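PDB 1OSB: trwC protein from Escherichia coli, which probably acts as a conjugative relaxase, its N-terminal domain here nicking one strand of plasmid DNA at the transfer origin and guiding that strand into the recipient cell. Local coordinates for residues F88-S93 and P158-H163; A123-R128 and G141-G146. One frame throughout, in Å; residues are numbered along the deposited sequence.

Contact 1 (F88-S93 and P158-H163); sequences FSAPKS and PQLHTH. With SO4 (sulfate ion), chain F; nucleotides of chain A.
Four acceptors surround NZ of Lys-92 between protein and DNA, so at least one N-H is probably shared. Pro-158 O lies 2.7 Å from NZ and Gln-159 OE1 3.2 Å; OP1 of DC24 in chain A and Phe-232 O are the others. The lysine chain bends at chi2 and chi3 and passes the DT23 sugar. The Gln-159 amide faces two ways, OE1 taking the lysine and a water that also donates to Ala-90 O, while NE2 donates to O2 of the DT23 base at 3.0 Å. Ser-89 O accepts N3-H of the same thymine, so two adjacent positions of its pairing edge are read. Behind this, strands 81-89 and 158-171 run antiparallel in the central sheet of the HUH-type relaxase fold; Phe-88 and Thr-162 form a hydrogen-bonded pair, and Ala-90 N reaches Leu-160 O almost straight (175°). On the face of Ser-89, His-161 and His-163 bind zinc or copper with His-150 in other structures of this protein. CG of His-161 sits between backbone N and carbonyl carbon (chi1 66°), and ND1 is fixed by Gln-159 O at 2.7 Å, leaving NE2 to meet O4 of a sulfate, probably from the crystallisation liquor, which His-163 NE2 also binds.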
loop_
_atom_site.group_PDB
_atom_site.type_symbol
_atom_site.label_atom_id
_atom_site.label_comp_id
_atom_site.label_asym_id
_atom_site.label_seq_id
_atom_site.Cartn_x
_atom_site.Cartn_y
_atom_site.Cartn_z
ATOM N N PHE C 88 1.228 1.715 -0.796
ATOM C CA PHE C 88 2.170 2.587 -1.469
ATOM C C PHE C 88 1.529 3.212 -2.685
ATOM O O PHE C 88 1.152 2.529 -3.619
ATOM C CB PHE C 88 3.421 1.819 -1.890
ATOM C CG PHE C 88 4.135 1.127 -0.755
ATOM C CD1 PHE C 88 3.685 -0.114 -0.278
ATOM C CD2 PHE C 88 5.266 1.696 -0.175
ATOM C CE1 PHE C 88 4.352 -0.777 0.757
ATOM C CE2 PHE C 88 5.931 1.031 0.871
ATOM C CZ PHE C 88 5.471 -0.204 1.331
ATOM N N SER C 89 1.418 4.525 -2.686
ATOM C CA SER C 89 0.825 5.210 -3.817
ATOM C C SER C 89 1.849 6.118 -4.476
ATOM O O SER C 89 2.487 6.933 -3.808
ATOM C CB SER C 89 -0.382 6.016 -3.344
ATOM O OG SER C 89 -1.263 5.208 -2.564
ATOM N N ALA C 90 1.989 5.974 -5.790
ATOM C CA ALA C 90 2.939 6.757 -6.580
ATOM C C ALA C 90 2.447 8.197 -6.741
ATOM O O ALA C 90 1.246 8.434 -6.675
ATOM C CB ALA C 90 3.113 6.102 -7.938
ATOM N N PRO C 91 3.336 9.164 -6.957
ATOM C CA PRO C 91 2.894 10.534 -7.275
ATOM C C PRO C 91 2.020 10.506 -8.522
ATOM O O PRO C 91 2.148 9.575 -9.331
ATOM C CB PRO C 91 4.191 11.267 -7.586
ATOM C CG PRO C 91 5.245 10.486 -6.927
ATOM C CD PRO C 91 4.803 9.048 -6.926
ATOM N N LYS C 92 1.151 11.499 -8.684
ATOM C CA LYS C 92 0.160 11.457 -9.754
ATOM C C LYS C 92 0.795 11.479 -11.136
ATOM O O LYS C 92 0.329 10.801 -12.040
ATOM C CB LYS C 92 -0.876 12.580 -9.613
ATOM C CG LYS C 92 -1.975 12.547 -10.676
ATOM C CD LYS C 92 -2.908 11.305 -10.562
ATOM C CE LYS C 92 -3.568 11.155 -9.167
ATOM N NZ LYS C 92 -4.757 10.239 -9.191
ATOM N N SER C 93 1.859 12.249 -11.308
ATOM C CA SER C 93 2.510 12.317 -12.607
ATOM C C SER C 93 3.048 10.946 -12.978
ATOM O O SER C 93 3.014 10.552 -14.135
ATOM C CB SER C 93 3.644 13.328 -12.583
ATOM O OG SER C 93 4.606 12.975 -11.606
ATOM N N PRO C 158 -6.363 7.714 -12.720
ATOM C CA PRO C 158 -5.169 6.862 -12.696
ATOM C C PRO C 158 -4.507 7.033 -11.342
ATOM O O PRO C 158 -4.305 8.176 -10.880
ATOM C CB PRO C 158 -4.296 7.441 -13.804
ATOM C CG PRO C 158 -5.200 8.272 -14.616
ATOM C CD PRO C 158 -6.264 8.785 -13.725
ATOM N N GLN C 159 -4.209 5.917 -10.689
ATOM C CA GLN C 159 -3.668 5.951 -9.336
ATOM C C GLN C 159 -2.926 4.662 -9.092
ATOM O O GLN C 159 -3.526 3.692 -8.637
ATOM C CB GLN C 159 -4.806 6.118 -8.327
ATOM C CG GLN C 159 -4.407 6.110 -6.858
ATOM C CD GLN C 159 -3.526 7.285 -6.444
ATOM O OE1 GLN C 159 -3.238 8.195 -7.242
ATOM N NE2 GLN C 159 -3.076 7.258 -5.190
ATOM N N LEU C 160 -1.638 4.647 -9.436
ATOM C CA LEU C 160 -0.778 3.473 -9.271
ATOM C C LEU C 160 -0.509 3.241 -7.785
ATOM O O LEU C 160 0.154 4.055 -7.142
ATOM C CB LEU C 160 0.533 3.676 -10.032
ATOM C CG LEU C 160 1.611 2.592 -10.028
ATOM C CD1 LEU C 160 1.073 1.205 -10.373
ATOM C CD2 LEU C 160 2.721 2.972 -10.985
ATOM N N HIS C 161 -1.059 2.165 -7.229
ATOM C CA HIS C 161 -0.837 1.854 -5.823
ATOM C C HIS C 161 -0.817 0.355 -5.507
ATOM O O HIS C 161 -1.443 -0.457 -6.194
ATOM C CB HIS C 161 -1.846 2.573 -4.934
ATOM C CG HIS C 161 -3.259 2.120 -5.127
ATOM N ND1 HIS C 161 -4.025 2.507 -6.207
ATOM C CD2 HIS C 161 -4.052 1.324 -4.371
ATOM C CE1 HIS C 161 -5.228 1.968 -6.111
ATOM N NE2 HIS C 161 -5.270 1.242 -5.007
ATOM N N THR C 162 -0.102 -0.009 -4.457
ATOM C CA THR C 162 0.023 -1.404 -4.084
ATOM C C THR C 162 -0.348 -1.601 -2.633
ATOM O O THR C 162 0.234 -0.969 -1.746
ATOM C CB THR C 162 1.469 -1.847 -4.282
ATOM O OG1 THR C 162 1.787 -1.823 -5.679
ATOM C CG2 THR C 162 1.614 -3.303 -3.887
ATOM N N HIS C 163 -1.306 -2.478 -2.382
ATOM C CA HIS C 163 -1.575 -2.906 -1.012
ATOM C C HIS C 163 -0.600 -4.000 -0.651
ATOM O O HIS C 163 -0.678 -5.110 -1.195
ATOM C CB HIS C 163 -2.997 -3.439 -0.877
ATOM C CG HIS C 163 -4.043 -2.442 -1.247
ATOM N ND1 HIS C 163 -4.210 -1.257 -0.563
ATOM C CD2 HIS C 163 -4.973 -2.447 -2.230
ATOM C CE1 HIS C 163 -5.190 -0.567 -1.117
ATOM N NE2 HIS C 163 -5.674 -1.270 -2.127
HETATM S S SO4 F . -8.400 -1.109 -4.530
HETATM O O1 SO4 F . -7.876 -2.459 -4.677
HETATM O O2 SO4 F . -9.096 -1.075 -3.249
HETATM O O3 SO4 F . -9.320 -0.821 -5.622
HETATM O O4 SO4 F . -7.322 -0.127 -4.561
ATOM P P DT A 23 -0.489 15.885 -4.272
ATOM O OP1 DT A 23 0.440 15.872 -5.420
ATOM O OP2 DT A 23 -1.160 17.154 -3.928
ATOM O "O5'" DT A 23 -1.598 14.768 -4.509
ATOM C "C5'" DT A 23 -2.449 14.818 -5.660
ATOM C "C4'" DT A 23 -2.753 13.396 -6.081
ATOM O "O4'" DT A 23 -1.525 12.624 -6.156
ATOM C "C3'" DT A 23 -3.648 12.603 -5.141
ATOM O "O3'" DT A 23 -4.406 11.742 -5.952
ATOM C "C2'" DT A 23 -2.690 11.748 -4.324
ATOM C "C1'" DT A 23 -1.605 11.471 -5.343
ATOM N N1 DT A 23 -0.259 11.204 -4.749
ATOM C C2 DT A 23 -0.034 9.927 -4.284
ATOM O O2 DT A 23 -0.868 9.020 -4.316
ATOM N N3 DT A 23 1.211 9.726 -3.760
ATOM C C4 DT A 23 2.240 10.627 -3.643
ATOM O O4 DT A 23 3.293 10.235 -3.136
ATOM C C5 DT A 23 1.978 11.972 -4.148
ATOM C C6 DT A 23 0.744 12.186 -4.672
ATOM P P DC A 24 -5.973 11.550 -5.816
ATOM O OP1 DC A 24 -6.264 10.570 -6.879
ATOM O OP2 DC A 24 -6.679 12.855 -5.800
ATOM O "O5'" DC A 24 -6.036 10.889 -4.387
ATOM C "C5'" DC A 24 -5.735 9.513 -4.241
ATOM C "C4'" DC A 24 -6.022 9.074 -2.807
ATOM O "O4'" DC A 24 -5.238 9.845 -1.850
ATOM C "C3'" DC A 24 -7.460 9.223 -2.333
ATOM O "O3'" DC A 24 -7.676 8.161 -1.446
ATOM C "C2'" DC A 24 -7.452 10.517 -1.543
ATOM C "C1'" DC A 24 -6.073 10.450 -0.888
ATOM N N1 DC A 24 -5.564 11.822 -0.569
ATOM C C2 DC A 24 -5.462 12.279 0.770
ATOM O O2 DC A 24 -5.777 11.531 1.715
ATOM N N3 DC A 24 -5.016 13.540 1.002
ATOM C C4 DC A 24 -4.688 14.334 -0.022
ATOM N N4 DC A 24 -4.255 15.592 0.231
ATOM C C5 DC A 24 -4.791 13.887 -1.374
ATOM C C6 DC A 24 -5.232 12.646 -1.603
ATOM P P DT A 25 -9.148 7.594 -1.196
ATOM O OP1 DT A 25 -9.736 7.487 -2.575
ATOM O OP2 DT A 25 -9.747 8.436 -0.128
ATOM O "O5'" DT A 25 -8.861 6.134 -0.599
ATOM C "C5'" DT A 25 -8.024 5.245 -1.331
ATOM C "C4'" DT A 25 -8.122 3.814 -0.834
ATOM O "O4'" DT A 25 -9.385 3.279 -1.292
ATOM C "C3'" DT A 25 -7.028 2.870 -1.353
ATOM O "O3'" DT A 25 -6.104 2.561 -0.338
ATOM C "C2'" DT A 25 -7.757 1.592 -1.749
ATOM C "C1'" DT A 25 -9.223 2.011 -1.917
ATOM N N1 DT A 25 -9.785 2.027 -3.347
ATOM C C2 DT A 25 -9.130 2.628 -4.430
ATOM O O2 DT A 25 -8.053 3.211 -4.374
ATOM N N3 DT A 25 -9.799 2.525 -5.635
ATOM C C4 DT A 25 -11.014 1.906 -5.880
ATOM O O4 DT A 25 -11.528 1.874 -6.993
ATOM C C5 DT A 25 -11.632 1.307 -4.726
ATOM C C6 DT A 25 -11.001 1.387 -3.539
HETATM O O HOH W 1 -3.924 5.421 -3.085
HETATM O O HOH W 2 -0.749 8.786 -8.270
#

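Contact 2 (A123-R128 and G141-G146); sequences ARAQAR and GNLVIG. With nucleotides of chain A.
At the foot of the two-stranded antiparallel ribbon 126-131/134-139, Ala-125 meets the chain returning through Gly-141 to Leu-143. Gly-141 N donates to Ala-125 O in a long, weak but straight bond (3.5 Å, 172°), which adds to the backbone pairing of Ala-125 with Thr-140. The methyl of Ala-125 points at the returning segment and touches CD2 of Leu-143 at 3.5 Å and the backbone O of Asn-142 at 3.7 Å. In Leu-143, CG lies beside the backbone N and anti to the carbonyl carbon (chi1 -66°), which swings the isobutyl end against Ala-125; Leu-180 packs on both residues. Further out, Arg-128 leaves the protein for the DNA. Its chain bends at chi2 and chi3, and the edge of the guanidinium faces the guanine DG15 of chain A, NH2 making a weak bond to O6 (2.7 Å) with N7 lying near the guanidinium plane. With an alanine here the ribbon is likely to lose its hold on O6 of this guanine and of a second one, and its packing on a cytosine base. Contact with O6 beside N7, the major-groove edge of guanine, is consistent with the β-ribbon of this relaxase lying in the major groove.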
loop_
_atom_site.group_PDB
_atom_site.type_symbol
_atom_site.label_atom_id
_atom_site.label_comp_id
_atom_site.label_asym_id
_atom_site.label_seq_id
_atom_site.Cartn_x
_atom_site.Cartn_y
_atom_site.Cartn_z
ATOM N N ALA C 123 12.838 -5.925 8.099
ATOM C CA ALA C 123 13.956 -5.844 9.031
ATOM C C ALA C 123 13.482 -5.439 10.411
ATOM O O ALA C 123 14.138 -5.764 11.395
ATOM C CB ALA C 123 14.990 -4.862 8.534
ATOM N N ARG C 124 12.337 -4.746 10.474
ATOM C CA ARG C 124 11.758 -4.227 11.722
ATOM C C ARG C 124 10.649 -5.095 12.326
ATOM O O ARG C 124 9.994 -4.684 13.283
ATOM C CB ARG C 124 11.210 -2.816 11.511
ATOM C CG ARG C 124 12.250 -1.823 11.071
ATOM C CD ARG C 124 11.720 -0.487 10.579
ATOM N NE ARG C 124 12.722 0.574 10.722
ATOM C CZ ARG C 124 13.788 0.745 9.917
ATOM N NH1 ARG C 124 14.019 -0.085 8.891
ATOM N NH2 ARG C 124 14.645 1.746 10.154
ATOM N N ALA C 125 10.414 -6.270 11.756
ATOM C CA ALA C 125 9.456 -7.206 12.310
ATOM C C ALA C 125 9.908 -7.693 13.679
ATOM O O ALA C 125 11.082 -8.014 13.893
ATOM C CB ALA C 125 9.274 -8.372 11.385
ATOM N N GLN C 126 8.948 -7.761 14.596
ATOM C CA GLN C 126 9.205 -8.171 15.966
ATOM C C GLN C 126 8.152 -9.116 16.495
ATOM O O GLN C 126 7.079 -9.250 15.898
ATOM C CB GLN C 126 9.283 -6.942 16.843
ATOM C CG GLN C 126 10.614 -6.267 16.712
ATOM C CD GLN C 126 10.739 -5.075 17.598
ATOM O OE1 GLN C 126 9.747 -4.433 17.922
ATOM N NE2 GLN C 126 11.963 -4.759 17.990
ATOM N N ALA C 127 8.485 -9.784 17.598
ATOM C CA ALA C 127 7.571 -10.646 18.345
ATOM C C ALA C 127 7.945 -10.594 19.822
ATOM O O ALA C 127 8.930 -9.937 20.204
ATOM C CB ALA C 127 7.647 -12.064 17.842
ATOM N N ARG C 128 7.164 -11.298 20.642
ATOM C CA ARG C 128 7.482 -11.470 22.052
ATOM C C ARG C 128 7.649 -12.932 22.424
ATOM O O ARG C 128 7.126 -13.820 21.747
ATOM C CB ARG C 128 6.383 -10.898 22.917
ATOM C CG ARG C 128 6.316 -9.412 22.976
ATOM C CD ARG C 128 5.043 -8.927 22.391
ATOM N NE ARG C 128 4.173 -8.294 23.355
ATOM C CZ ARG C 128 2.857 -8.203 23.225
ATOM N NH1 ARG C 128 2.233 -8.734 22.188
ATOM N NH2 ARG C 128 2.153 -7.578 24.153
ATOM N N GLY C 141 12.887 -10.232 11.953
ATOM C CA GLY C 141 13.371 -9.961 10.615
ATOM C C GLY C 141 12.703 -10.745 9.496
ATOM O O GLY C 141 13.307 -10.898 8.437
ATOM N N ASN C 142 11.481 -11.242 9.707
ATOM C CA ASN C 142 10.791 -12.019 8.681
ATOM C C ASN C 142 9.314 -11.716 8.656
ATOM O O ASN C 142 8.683 -11.596 9.722
ATOM C CB ASN C 142 11.004 -13.524 8.862
ATOM C CG ASN C 142 10.384 -14.056 10.139
ATOM O OD1 ASN C 142 11.000 -13.996 11.213
ATOM N ND2 ASN C 142 9.168 -14.580 10.037
ATOM N N LEU C 143 8.762 -11.612 7.441
ATOM C CA LEU C 143 7.338 -11.366 7.240
ATOM C C LEU C 143 6.786 -12.223 6.116
ATOM O O LEU C 143 7.524 -12.757 5.295
ATOM C CB LEU C 143 7.091 -9.898 6.902
ATOM C CG LEU C 143 7.373 -8.808 7.943
ATOM C CD1 LEU C 143 7.072 -7.424 7.386
ATOM C CD2 LEU C 143 6.581 -9.055 9.234
ATOM N N VAL C 144 5.468 -12.347 6.096
ATOM C CA VAL C 144 4.748 -12.988 5.020
ATOM C C VAL C 144 3.886 -11.870 4.497
ATOM O O VAL C 144 3.055 -11.334 5.238
ATOM C CB VAL C 144 3.856 -14.123 5.533
ATOM C CG1 VAL C 144 3.106 -14.791 4.369
ATOM C CG2 VAL C 144 4.684 -15.153 6.296
ATOM N N ILE C 145 4.098 -11.487 3.242
ATOM C CA ILE C 145 3.393 -10.361 2.675
ATOM C C ILE C 145 2.741 -10.742 1.366
ATOM O O ILE C 145 3.376 -11.366 0.531
ATOM C CB ILE C 145 4.360 -9.167 2.446
ATOM C CG1 ILE C 145 5.225 -8.908 3.685
ATOM C CG2 ILE C 145 3.586 -7.883 2.030
ATOM C CD1 ILE C 145 6.401 -7.985 3.450
ATOM N N GLY C 146 1.479 -10.349 1.186
ATOM C CA GLY C 146 0.831 -10.400 -0.110
ATOM C C GLY C 146 0.738 -9.002 -0.697
ATOM O O GLY C 146 0.196 -8.081 -0.080
ATOM P P DG A 15 -2.665 -9.564 18.397
ATOM O OP1 DG A 15 -2.939 -9.831 16.979
ATOM O OP2 DG A 15 -1.355 -9.017 18.785
ATOM O "O5'" DG A 15 -3.774 -8.593 19.020
ATOM C "C5'" DG A 15 -5.124 -8.976 19.136
ATOM C "C4'" DG A 15 -5.840 -7.930 19.970
ATOM O "O4'" DG A 15 -5.294 -7.842 21.315
ATOM C "C3'" DG A 15 -5.762 -6.504 19.429
ATOM O "O3'" DG A 15 -7.001 -5.911 19.812
ATOM C "C2'" DG A 15 -4.550 -5.906 20.150
ATOM C "C1'" DG A 15 -4.676 -6.585 21.525
ATOM N N9 DG A 15 -3.408 -6.836 22.209
ATOM C C8 DG A 15 -2.211 -7.232 21.660
ATOM N N7 DG A 15 -1.261 -7.362 22.540
ATOM C C5 DG A 15 -1.867 -7.037 23.743
ATOM C C6 DG A 15 -1.342 -6.998 25.051
ATOM O O6 DG A 15 -0.190 -7.261 25.407
ATOM N N1 DG A 15 -2.295 -6.616 26.000
ATOM C C2 DG A 15 -3.609 -6.303 25.719
ATOM N N2 DG A 15 -4.393 -5.954 26.748
ATOM N N3 DG A 15 -4.109 -6.333 24.491
ATOM C C4 DG A 15 -3.185 -6.709 23.558
#

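Contacts 1 and 2 have centres 24 Å apart and do not touch. Along the chain their segments come in the order 88-93, 123-128, 141-146, 158-163, so both segments of contact 2 fall between those of contact 1. Helices 92-102 and 104-123 lead from strand 81-89 of contact 1 to the ribbon, a separate two-stranded sheet. From its 141-146 side, contact 2 reaches strand 145-152, which carries His-150 to the metal site and pairs with strand 158-171 of contact 1 in the main sheet. Both contacts meet chain A of the DNA, contact 1 at DT23 to DT25 and contact 2 at DG15, consistent with one relaxase domain that holds the DNA both next to the metal-site histidines and at the ribbon.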